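Local structure of hypothetical protein PSPTO5229 (Pseudomonas syringae pv. tomato str. DC3000, 2EVE) at residues C54-I59 with K106-L111. The protein is of unknown function but consists of an EVE domain, related to the ASCH and PUA domains, and may therefore bind RNA or modified nucleotides. Sequence-based numbering, arbitrary orientation.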
loop_
_atom_site.group_PDB
_atom_site.type_symbol
_atom_site.label_atom_id
_atom_site.label_comp_id
_atom_site.label_asym_id
_atom_site.label_seq_id
_atom_site.Cartn_x
_atom_site.Cartn_y
_atom_site.Cartn_z
ATOM N N CYS A 54 -9.380 -10.476 -2.910
ATOM C CA CYS A 54 -9.338 -11.685 -2.099
ATOM C C CYS A 54 -10.688 -11.908 -1.427
ATOM O O CYS A 54 -11.566 -11.047 -1.489
ATOM C CB CYS A 54 -8.237 -11.561 -1.043
ATOM S SG CYS A 54 -8.442 -10.161 0.078
ATOM N N PRO A 55 -10.875 -13.068 -0.775
ATOM C CA PRO A 55 -12.148 -13.354 -0.109
ATOM C C PRO A 55 -12.488 -12.421 1.052
ATOM O O PRO A 55 -13.659 -12.212 1.362
ATOM C CB PRO A 55 -11.987 -14.805 0.334
ATOM C CG PRO A 55 -10.520 -14.918 0.583
ATOM C CD PRO A 55 -9.935 -14.192 -0.607
ATOM N N GLU A 56 -11.468 -11.860 1.693
ATOM C CA GLU A 56 -11.702 -10.957 2.813
ATOM C C GLU A 56 -10.895 -9.672 2.653
ATOM O O GLU A 56 -9.915 -9.450 3.364
ATOM C CB GLU A 56 -11.332 -11.646 4.129
ATOM C CG GLU A 56 -11.801 -10.903 5.368
ATOM C CD GLU A 56 -11.434 -11.619 6.654
ATOM O OE1 GLU A 56 -11.864 -11.159 7.731
ATOM O OE2 GLU A 56 -10.715 -12.638 6.588
ATOM N N PRO A 57 -11.304 -8.804 1.715
ATOM C CA PRO A 57 -10.609 -7.537 1.465
ATOM C C PRO A 57 -10.728 -6.551 2.619
ATOM O O PRO A 57 -11.760 -6.477 3.283
ATOM C CB PRO A 57 -11.284 -7.024 0.197
ATOM C CG PRO A 57 -12.693 -7.514 0.365
ATOM C CD PRO A 57 -12.477 -8.936 0.833
ATOM N N GLY A 58 -9.666 -5.791 2.857
ATOM C CA GLY A 58 -9.698 -4.826 3.937
ATOM C C GLY A 58 -8.327 -4.595 4.526
ATOM O O GLY A 58 -7.346 -5.190 4.085
ATOM N N ILE A 59 -8.256 -3.726 5.526
ATOM C CA ILE A 59 -6.985 -3.429 6.172
ATOM C C ILE A 59 -6.584 -4.609 7.050
ATOM O O ILE A 59 -7.297 -4.978 7.983
ATOM C CB ILE A 59 -7.098 -2.145 7.001
ATOM C CG1 ILE A 59 -7.408 -0.975 6.060
ATOM C CG2 ILE A 59 -5.808 -1.895 7.766
ATOM C CD1 ILE A 59 -7.662 0.339 6.749
ATOM N N LYS A 106 -5.614 -9.171 14.139
ATOM C CA LYS A 106 -6.180 -10.488 14.385
ATOM C C LYS A 106 -7.368 -10.644 13.445
ATOM O O LYS A 106 -7.647 -11.732 12.942
ATOM C CB LYS A 106 -6.650 -10.607 15.838
ATOM C CG LYS A 106 -7.274 -11.956 16.180
ATOM C CD LYS A 106 -7.817 -11.990 17.605
ATOM C CE LYS A 106 -6.712 -11.829 18.642
ATOM N NZ LYS A 106 -7.241 -11.900 20.037
ATOM N N ASN A 107 -8.059 -9.535 13.207
ATOM C CA ASN A 107 -9.219 -9.523 12.330
ATOM C C ASN A 107 -9.103 -8.397 11.307
ATOM O O ASN A 107 -8.858 -7.243 11.660
ATOM C CB ASN A 107 -10.494 -9.346 13.159
ATOM C CG ASN A 107 -10.765 -10.529 14.071
ATOM O OD1 ASN A 107 -11.024 -11.638 13.607
ATOM N ND2 ASN A 107 -10.700 -10.297 15.378
ATOM N N VAL A 108 -9.269 -8.739 10.037
ATOM C CA VAL A 108 -9.184 -7.750 8.974
ATOM C C VAL A 108 -10.346 -6.761 9.069
ATOM O O VAL A 108 -11.466 -7.138 9.418
ATOM C CB VAL A 108 -9.207 -8.438 7.583
ATOM C CG1 VAL A 108 -9.303 -7.396 6.479
ATOM C CG2 VAL A 108 -7.947 -9.279 7.400
ATOM N N LEU A 109 -10.068 -5.490 8.787
ATOM C CA LEU A 109 -11.101 -4.457 8.807
ATOM C C LEU A 109 -11.655 -4.397 7.390
ATOM O O LEU A 109 -11.069 -3.768 6.508
ATOM C CB LEU A 109 -10.511 -3.100 9.203
ATOM C CG LEU A 109 -10.016 -2.977 10.646
ATOM C CD1 LEU A 109 -9.390 -1.605 10.866
ATOM C CD2 LEU A 109 -11.183 -3.185 11.606
ATOM N N GLY A 110 -12.784 -5.070 7.186
ATOM C CA GLY A 110 -13.405 -5.128 5.875
ATOM C C GLY A 110 -13.729 -3.808 5.205
ATOM O O GLY A 110 -14.013 -2.808 5.864
ATOM N N LEU A 111 -13.690 -3.817 3.879
ATOM C CA LEU A 111 -13.987 -2.634 3.091
ATOM C C LEU A 111 -15.386 -2.112 3.407
ATOM O O LEU A 111 -15.582 -0.910 3.600
ATOM C CB LEU A 111 -13.880 -2.961 1.601
ATOM C CG LEU A 111 -14.241 -1.844 0.619
ATOM C CD1 LEU A 111 -13.289 -0.670 0.782
ATOM C CD2 LEU A 111 -14.179 -2.390 -0.799
HETATM O O HOH W 1 -9.932 -11.494 9.483
HETATM O O HOH W 2 -12.582 -9.532 10.080
#
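OE1 of Glu-56 is gripped by two waters that tie it to both backbone polar groups of Val-108. One water donates to OE1 at 2.6 Å and accepts from Val-108 N; the other donates to OE1 and, at 2.7 Å, to Val-108 O. Glu-56 CG is anti to the backbone N (chi1 -168°), and the Glu-56 and Val-108 side chains run past each other in opposite directions, OE1 lying 3.8 Å from Val-108 CB. Next to this water-bridged pair, neighbouring strands 58-71 and 95-110 of the EVE domain's mixed sheet run antiparallel. Ile-59 and Leu-109 form the hydrogen-bonded pair: Leu-109 N reaches Ile-59 O at 2.9 Å, nearly straight at 172°, while Ile-59 N to Leu-109 O is more bent at 139°. Their side chains share one sheet face and pack with Ile-145 of helix 139-149. Gly-58, at backbone angles suited to glycine, faces Gly-110 as the non-hydrogen-bonded pair, Gly-58 CA lying 3.1 Å from Leu-109 O. CG1 of Val-108 packs on the Gly-58 backbone, 3.6 Å from Gly-58 C. Gly-110 sits at the N-cap position, right before helix 111-115; Leu-111 N bonds weakly to Pro-57 O, and the leucine side chain touches the bound tris-hydroxymethyl-methyl-ammonium.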